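DITP/XTP pyrophosphatase (Staphylococcus aureus, PDB 4BNQ) probably hydrolyses non-canonical purine nucleoside triphosphates such as XTP, dITP and ITP to monophosphate and diphosphate, clearing them from the nucleotide pool with the help of magnesium. Local coordinates at residues N61-D67 and V118-P124; I50-E54 and E127-F131. Residue numbers count along the deposited sequence, not the author numbering.

Interaction 1: N61-D67 and V118-P124; sequences NKTVIAD and VISMSGP
Four backbone hydrogen bonds pair Val64-Asp67 with Val118-Ser122 as antiparallel neighbours in the central sheet of the Ham1 fold. Val64 N donates to Ser122 O (2.8 Å) and Ser122 N to Val64 O (3.0 Å); Ala66 N reaches Ser120 O and Ser120 N reaches Ala66 O, each at 3.0 Å. Val64-Ser122 and Ala66-Ser120 are thus hydrogen-bonded pairs (CA-CA 5.6 and 5.4 Å), while Ile65-Met121 and Asp67-Ile119 are non-hydrogen-bonded pairs at 4.4 and 4.7 Å. The short strand axes approach to 4.7 Å, their N-to-C directions 157° apart, and phi/psi stay extended over Lys62-Asp67 and Val118-Gly123. CA-H...O contacts fill the gaps, such as Ile65 CA to Ser120 O at 3.2 Å.

Val64, Ala66, Ser120 and Ser122 face helix 45-60, where both serine hydroxyls bond to Ser53 OG. Ile65, Met121 and Ile119 cover the opposite face: Ile65 (chi1 p) sets CG2 4.0 Å from Met121 CE and CB 4.2 Å from Ile119 CG2, and helix 177-191 packs on Ile119 and Met121. Asp67 (chi1 t) shares this face, forming salt bridges with Lys13 and Arg178 and a hydrogen bond with Ser69, three residues predicted to bind substrate.

Before Val64 the hydrogen-bond ladder stops but close contact continues, with Lys62 C 3.6 Å from Pro124 CD; Asn61, leaving the preceding helix with positive phi (55°), places OD1 3.4 Å from Pro124 CB.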
ATOM      1  N   ASN A  61      17.353 -20.651  15.417  1.00 28.14           N
ATOM      2  CA  ASN A  61      17.721 -19.654  16.416  1.00 32.67           C
ATOM      3  C   ASN A  61      18.180 -18.349  15.757  1.00 33.79           C
ATOM      4  O   ASN A  61      19.158 -17.730  16.184  1.00 33.36           O
ATOM      5  CB  ASN A  61      18.791 -20.199  17.370  1.00 35.19           C
ATOM      6  CG  ASN A  61      18.903 -19.386  18.644  1.00 34.90           C
ATOM      7  OD1 ASN A  61      17.979 -18.664  19.025  1.00 36.71           O
ATOM      8  ND2 ASN A  61      20.040 -19.493  19.304  1.00 36.51           N
ATOM      9  N   LYS A  62      17.442 -17.955  14.718  1.00 33.49           N
ATOM     10  CA  LYS A  62      17.654 -16.725  13.955  1.00 34.43           C
ATOM     11  C   LYS A  62      16.311 -16.028  13.771  1.00 33.36           C
ATOM     12  O   LYS A  62      15.251 -16.668  13.807  1.00 30.62           O
ATOM     13  CB  LYS A  62      18.143 -17.038  12.525  1.00 32.89           C
ATOM     14  CG  LYS A  62      19.539 -17.576  12.346  1.00 40.44           C
ATOM     15  CD  LYS A  62      19.985 -17.333  10.878  1.00 43.53           C
ATOM     16  CE  LYS A  62      21.518 -17.249  10.757  1.00 46.66           C
ATOM     17  NZ  LYS A  62      22.003 -16.863   9.394  1.00 56.34           N
ATOM     18  N   THR A  63      16.363 -14.729  13.509  1.00 33.53           N
ATOM     19  CA  THR A  63      15.225 -14.019  12.946  1.00 32.77           C
ATOM     20  C   THR A  63      14.976 -14.446  11.483  1.00 32.62           C
ATOM     21  O   THR A  63      15.911 -14.543  10.683  1.00 28.85           O
ATOM     22  CB  THR A  63      15.446 -12.505  12.994  1.00 36.05           C
ATOM     23  OG1 THR A  63      15.436 -12.078  14.359  1.00 41.86           O
ATOM     24  CG2 THR A  63      14.338 -11.778  12.232  1.00 36.00           C
ATOM     25  N   VAL A  64      13.719 -14.732  11.143  1.00 26.66           N
ATOM     26  CA  VAL A  64      13.358 -15.048   9.761  1.00 25.80           C
ATOM     27  C   VAL A  64      12.027 -14.383   9.391  1.00 25.82           C
ATOM     28  O   VAL A  64      11.313 -13.864  10.256  1.00 29.10           O
ATOM     29  CB  VAL A  64      13.191 -16.565   9.544  1.00 27.09           C
ATOM     30  CG1 VAL A  64      14.307 -17.343  10.232  1.00 27.37           C
ATOM     31  CG2 VAL A  64      11.844 -16.991  10.061  1.00 21.46           C
ATOM     32  N   ILE A  65      11.693 -14.390   8.108  1.00 21.59           N
ATOM     33  CA  ILE A  65      10.344 -14.018   7.706  1.00 25.40           C
ATOM     34  C   ILE A  65       9.682 -15.133   6.906  1.00 23.81           C
ATOM     35  O   ILE A  65      10.337 -15.914   6.226  1.00 23.77           O
ATOM     36  CB  ILE A  65      10.295 -12.725   6.876  1.00 25.29           C
ATOM     37  CG1 ILE A  65      11.034 -12.903   5.549  1.00 24.14           C
ATOM     38  CG2 ILE A  65      10.867 -11.565   7.663  1.00 26.33           C
ATOM     39  CD1 ILE A  65      10.898 -11.690   4.605  1.00 23.89           C
ATOM     40  N   ALA A  66       8.366 -15.175   6.961  1.00 22.94           N
ATOM     41  CA  ALA A  66       7.634 -16.086   6.116  1.00 24.77           C
ATOM     42  C   ALA A  66       6.525 -15.314   5.424  1.00 29.64           C
ATOM     43  O   ALA A  66       6.255 -14.154   5.761  1.00 29.30           O
ATOM     44  CB  ALA A  66       7.077 -17.240   6.916  1.00 22.41           C
ATOM     45  N   ASP A  67       5.898 -15.968   4.452  1.00 22.44           N
ATOM     46  CA  ASP A  67       4.952 -15.335   3.568  1.00 25.39           C
ATOM     47  C   ASP A  67       3.803 -16.316   3.336  1.00 28.24           C
ATOM     48  O   ASP A  67       4.027 -17.484   2.992  1.00 28.22           O
ATOM     49  CB  ASP A  67       5.671 -15.009   2.254  1.00 27.75           C
ATOM     50  CG  ASP A  67       4.731 -14.500   1.150  1.00 27.84           C
ATOM     51  OD1 ASP A  67       3.679 -15.117   0.873  1.00 28.68           O
ATOM     52  OD2 ASP A  67       5.067 -13.476   0.531  1.00 26.03           O
ATOM     53  N   VAL A 118       0.496 -11.687   3.407  1.00 27.23           N
ATOM     54  CA  VAL A 118       0.855 -11.455   4.798  1.00 27.94           C
ATOM     55  C   VAL A 118       2.270 -11.949   5.081  1.00 24.90           C
ATOM     56  O   VAL A 118       2.579 -13.112   4.861  1.00 24.27           O
ATOM     57  CB  VAL A 118      -0.095 -12.145   5.771  1.00 25.30           C
ATOM     58  CG1 VAL A 118       0.417 -11.965   7.200  1.00 25.33           C
ATOM     59  CG2 VAL A 118      -1.506 -11.581   5.623  1.00 27.71           C
ATOM     60  N   ILE A 119       3.120 -11.044   5.558  1.00 28.34           N
ATOM     61  CA  ILE A 119       4.503 -11.346   5.924  1.00 24.95           C
ATOM     62  C   ILE A 119       4.575 -11.419   7.445  1.00 28.72           C
ATOM     63  O   ILE A 119       4.143 -10.485   8.116  1.00 32.54           O
ATOM     64  CB  ILE A 119       5.436 -10.211   5.467  1.00 28.20           C
ATOM     65  CG1 ILE A 119       5.429 -10.083   3.940  1.00 29.82           C
ATOM     66  CG2 ILE A 119       6.871 -10.425   5.948  1.00 23.97           C
ATOM     67  CD1 ILE A 119       6.080 -11.249   3.197  1.00 24.80           C
ATOM     68  N   SER A 120       5.101 -12.502   8.011  1.00 26.25           N
ATOM     69  CA  SER A 120       5.357 -12.499   9.450  1.00 26.82           C
ATOM     70  C   SER A 120       6.850 -12.574   9.770  1.00 27.27           C
ATOM     71  O   SER A 120       7.586 -13.345   9.148  1.00 31.01           O
ATOM     72  CB  SER A 120       4.605 -13.620  10.163  1.00 26.48           C
ATOM     73  OG  SER A 120       5.172 -14.864   9.846  1.00 31.49           O
ATOM     74  N   MET A 121       7.292 -11.779  10.738  1.00 25.47           N
ATOM     75  CA  MET A 121       8.684 -11.819  11.181  1.00 27.65           C
ATOM     76  C   MET A 121       8.767 -12.478  12.555  1.00 30.41           C
ATOM     77  O   MET A 121       8.005 -12.149  13.463  1.00 29.14           O
ATOM     78  CB  MET A 121       9.271 -10.406  11.234  1.00 29.45           C
ATOM     79  CG  MET A 121      10.722 -10.338  11.713  1.00 29.84           C
ATOM     80  SD  MET A 121      11.448  -8.665  11.563  1.00 19.09           S
ATOM     81  CE  MET A 121      12.573  -9.061  10.266  1.00 27.27           C
ATOM     82  N   SER A 122       9.684 -13.423  12.703  1.00 28.26           N
ATOM     83  CA  SER A 122       9.842 -14.103  13.971  1.00 28.46           C
ATOM     84  C   SER A 122      11.305 -14.257  14.284  1.00 31.54           C
ATOM     85  O   SER A 122      12.147 -14.297  13.379  1.00 31.66           O
ATOM     86  CB  SER A 122       9.176 -15.474  13.932  1.00 26.54           C
ATOM     87  OG  SER A 122       7.814 -15.325  13.593  1.00 27.35           O
ATOM     88  N   GLY A 123      11.603 -14.344  15.571  1.00 31.68           N
ATOM     89  CA  GLY A 123      12.972 -14.366  16.032  1.00 30.37           C
ATOM     90  C   GLY A 123      13.038 -14.675  17.511  1.00 33.73           C
ATOM     91  O   GLY A 123      12.026 -14.611  18.224  1.00 32.76           O
ATOM     92  N   PRO A 124      14.240 -15.017  17.985  1.00 37.50           N
ATOM     93  CA  PRO A 124      14.461 -15.413  19.383  1.00 40.70           C
ATOM     94  C   PRO A 124      14.365 -14.253  20.371  1.00 38.04           C
ATOM     95  O   PRO A 124      14.299 -14.507  21.562  1.00 42.79           O
ATOM     96  CB  PRO A 124      15.881 -16.005  19.372  1.00 35.42           C
ATOM     97  CG  PRO A 124      16.531 -15.449  18.146  1.00 41.37           C
ATOM     98  CD  PRO A 124      15.443 -15.174  17.149  1.00 36.11           C
TER

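Interaction 2: I50-E54 and E127-F131; sequences ILKSE and ETKVF. With PO4 (phosphate ion), chain C.
One turn of helix 45-60, residues 50-54, lies over strand 127-131 as a helix-on-sheet contact of the Ham1 fold. The axes approach to 9.6 Å at 134°, and the nearest CA atoms, those of Ile50 and Thr128, are 7.2 Å apart. The helical hydrogen bond from Glu54 N to Ile50 O (3.0 Å) fixes the turn, whereas the strand is extended, so that the CA-CB bonds of Thr128 and Val130 point toward the helix and that of Lys129 away; Lys129 NZ forms a salt bridge with Glu190 of the second subunit.

Ile50, in the mt rotamer, lays its CG1 3.8 Å from Val130 CG1 and 4.1 Å from Thr128 CG2, both partners having chi1 m. Ser53 adopts chi1 p, bringing OG to 4.2 Å from Thr128 CG2, but its main polar partner is Ser122. The CA-CB bond of Glu54 points sideways, but with chi1 m and chi2 t the carboxylate comes nearer, and OE2 accepts a very short 2.5 Å hydrogen bond from Thr128 OG1.

Lys52 (chi angles m, t, m, t) takes no part in the strand contact. Its NZ makes a very short 2.4 Å hydrogen bond to O3 of a phosphate ion, probably from the crystallisation liquor, and a salt bridge with Asp68, the predicted proton acceptor; Ser8 OG, Asn9 N and Lys13 NZ also hydrogen-bond the ion. The turn therefore divides its chemistry: Ile50 and Glu54 fasten the helix to the strand through an apolar patch and a charge-assisted hydrogen bond, while Lys52 faces the probable catalytic pocket.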
ATOM      1  N   ILE A  50       2.612 -17.090  10.355  1.00 26.09           N
ATOM      2  CA  ILE A  50       3.159 -17.221  11.696  1.00 25.38           C
ATOM      3  C   ILE A  50       3.704 -18.631  11.948  1.00 28.42           C
ATOM      4  O   ILE A  50       4.778 -18.803  12.530  1.00 27.38           O
ATOM      5  CB  ILE A  50       2.091 -16.892  12.760  1.00 27.43           C
ATOM      6  CG1 ILE A  50       1.767 -15.391  12.735  1.00 25.00           C
ATOM      7  CG2 ILE A  50       2.564 -17.321  14.148  1.00 26.27           C
ATOM      8  CD1 ILE A  50       0.696 -14.969  13.739  1.00 28.84           C
ATOM      9  N   LEU A  51       2.972 -19.643  11.505  1.00 24.15           N
ATOM     10  CA  LEU A  51       3.419 -21.011  11.718  1.00 29.63           C
ATOM     11  C   LEU A  51       4.754 -21.220  11.000  1.00 27.43           C
ATOM     12  O   LEU A  51       5.671 -21.839  11.536  1.00 28.56           O
ATOM     13  CB  LEU A  51       2.357 -22.023  11.235  1.00 28.22           C
ATOM     14  CG  LEU A  51       1.055 -22.173  12.040  1.00 27.26           C
ATOM     15  CD1 LEU A  51      -0.004 -22.908  11.216  1.00 27.44           C
ATOM     16  CD2 LEU A  51       1.296 -22.924  13.340  1.00 29.71           C
ATOM     17  N   LYS A  52       4.884 -20.688   9.793  1.00 26.56           N
ATOM     18  CA  LYS A  52       6.127 -20.906   9.057  1.00 25.48           C
ATOM     19  C   LYS A  52       7.304 -20.147   9.659  1.00 26.28           C
ATOM     20  O   LYS A  52       8.369 -20.732   9.852  1.00 23.71           O
ATOM     21  CB  LYS A  52       5.952 -20.639   7.552  1.00 25.69           C
ATOM     22  CG  LYS A  52       5.093 -21.728   6.844  1.00 30.33           C
ATOM     23  CD  LYS A  52       4.812 -21.415   5.366  1.00 27.24           C
ATOM     24  CE  LYS A  52       3.856 -20.240   5.218  1.00 27.64           C
ATOM     25  NZ  LYS A  52       3.316 -20.129   3.836  1.00 26.43           N
ATOM     26  N   SER A  53       7.114 -18.865   9.984  1.00 23.56           N
ATOM     27  CA  SER A  53       8.229 -18.064  10.497  1.00 25.48           C
ATOM     28  C   SER A  53       8.686 -18.549  11.868  1.00 26.17           C
ATOM     29  O   SER A  53       9.890 -18.657  12.123  1.00 25.18           O
ATOM     30  CB  SER A  53       7.880 -16.574  10.559  1.00 24.60           C
ATOM     31  OG  SER A  53       6.793 -16.371  11.429  1.00 24.01           O
ATOM     32  N   GLU A  54       7.733 -18.848  12.749  1.00 27.73           N
ATOM     33  CA  GLU A  54       8.082 -19.339  14.081  1.00 29.29           C
ATOM     34  C   GLU A  54       8.813 -20.678  14.020  1.00 28.72           C
ATOM     35  O   GLU A  54       9.781 -20.905  14.757  1.00 28.78           O
ATOM     36  CB  GLU A  54       6.851 -19.375  14.995  1.00 27.30           C
ATOM     37  CG  GLU A  54       6.440 -17.968  15.375  1.00 27.76           C
ATOM     38  CD  GLU A  54       5.319 -17.895  16.395  1.00 32.60           C
ATOM     39  OE1 GLU A  54       4.687 -18.939  16.697  1.00 31.36           O
ATOM     40  OE2 GLU A  54       5.048 -16.768  16.875  1.00 31.54           O
ATOM     41  N   GLU A 127       8.563 -10.840  19.898  1.00 38.03           N
ATOM     42  CA  GLU A 127       7.298 -11.507  19.614  1.00 42.62           C
ATOM     43  C   GLU A 127       7.081 -11.451  18.112  1.00 38.12           C
ATOM     44  O   GLU A 127       7.528 -10.514  17.448  1.00 36.33           O
ATOM     45  CB  GLU A 127       6.137 -10.802  20.306  1.00 44.86           C
ATOM     46  CG  GLU A 127       6.068 -11.049  21.798  1.00 57.35           C
ATOM     47  CD  GLU A 127       4.875 -10.365  22.437  1.00 68.30           C
ATOM     48  OE1 GLU A 127       3.970  -9.920  21.692  1.00 71.67           O
ATOM     49  OE2 GLU A 127       4.843 -10.268  23.682  1.00 71.39           O
ATOM     50  N   THR A 128       6.398 -12.446  17.571  1.00 31.98           N
ATOM     51  CA  THR A 128       6.163 -12.465  16.139  1.00 31.10           C
ATOM     52  C   THR A 128       5.342 -11.263  15.693  1.00 32.76           C
ATOM     53  O   THR A 128       4.373 -10.879  16.357  1.00 32.23           O
ATOM     54  CB  THR A 128       5.466 -13.742  15.716  1.00 29.66           C
ATOM     55  OG1 THR A 128       6.346 -14.851  15.967  1.00 29.99           O
ATOM     56  CG2 THR A 128       5.123 -13.683  14.237  1.00 26.84           C
ATOM     57  N   LYS A 129       5.731 -10.662  14.570  1.00 31.10           N
ATOM     58  CA  LYS A 129       4.996  -9.523  14.040  1.00 29.14           C
ATOM     59  C   LYS A 129       4.548  -9.768  12.582  1.00 32.08           C
ATOM     60  O   LYS A 129       5.298 -10.346  11.782  1.00 28.78           O
ATOM     61  CB  LYS A 129       5.843  -8.252  14.192  1.00 34.57           C
ATOM     62  CG  LYS A 129       5.062  -6.974  13.949  1.00 44.53           C
ATOM     63  CD  LYS A 129       3.673  -6.997  14.613  1.00 42.31           C
ATOM     64  CE  LYS A 129       2.767  -5.893  14.032  1.00 47.24           C
ATOM     65  NZ  LYS A 129       3.350  -4.519  14.151  1.00 47.72           N
ATOM     66  N   VAL A 130       3.319  -9.358  12.253  1.00 30.46           N
ATOM     67  CA  VAL A 130       2.741  -9.598  10.925  1.00 28.91           C
ATOM     68  C   VAL A 130       2.420  -8.310  10.165  1.00 33.32           C
ATOM     69  O   VAL A 130       2.046  -7.303  10.770  1.00 34.10           O
ATOM     70  CB  VAL A 130       1.446 -10.439  11.008  1.00 34.35           C
ATOM     71  CG1 VAL A 130       1.750 -11.797  11.582  1.00 31.70           C
ATOM     72  CG2 VAL A 130       0.394  -9.720  11.857  1.00 33.32           C
ATOM     73  N   PHE A 131       2.550  -8.358   8.836  1.00 31.52           N
ATOM     74  CA  PHE A 131       2.265  -7.208   7.976  1.00 29.22           C
ATOM     75  C   PHE A 131       1.506  -7.630   6.715  1.00 30.85           C
ATOM     76  O   PHE A 131       1.899  -8.585   6.040  1.00 30.91           O
ATOM     77  CB  PHE A 131       3.563  -6.531   7.558  1.00 29.45           C
ATOM     78  CG  PHE A 131       4.492  -6.242   8.700  1.00 29.81           C
ATOM     79  CD1 PHE A 131       5.371  -7.209   9.168  1.00 28.39           C
ATOM     80  CD2 PHE A 131       4.495  -5.002   9.304  1.00 27.76           C
ATOM     81  CE1 PHE A 131       6.236  -6.932  10.211  1.00 28.73           C
ATOM     82  CE2 PHE A 131       5.358  -4.733  10.356  1.00 30.49           C
ATOM     83  CZ  PHE A 131       6.223  -5.687  10.806  1.00 28.43           C
TER
HETATM   84  P   PO4 C 800       5.259 -21.245   1.027  1.00 32.85           P
HETATM   85  O1  PO4 C 800       5.732 -19.804   1.224  1.00 29.65           O
HETATM   86  O2  PO4 C 800       4.607 -21.382  -0.329  1.00 35.86           O
HETATM   87  O3  PO4 C 800       4.233 -21.570   2.097  1.00 37.39           O
HETATM   88  O4  PO4 C 800       6.417 -22.195   1.137  1.00 29.01           O

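How the interactions relate
Interaction 1 is mostly buried and runs on backbone hydrogen bonds within the sheet; interaction 2 is a surface contact, buries less area (174 against 569 Å²) and depends on side chains between helix and sheet. Their centres are 5 Å apart. Helix 45-60 leads directly into strand 64-73, and strand 112-123 into strand 126-139, so each contact takes one element from each of these two consecutive pairs, interaction 1 being nested within the loop closed by interaction 2. They meet where Ser122 OG lies 2.6 Å from Ser53 OG, probably hydrogen-bonded, and where Met121 N probably bonds to Lys129 O at 2.7 Å, continuing the sheet from one contact to the other.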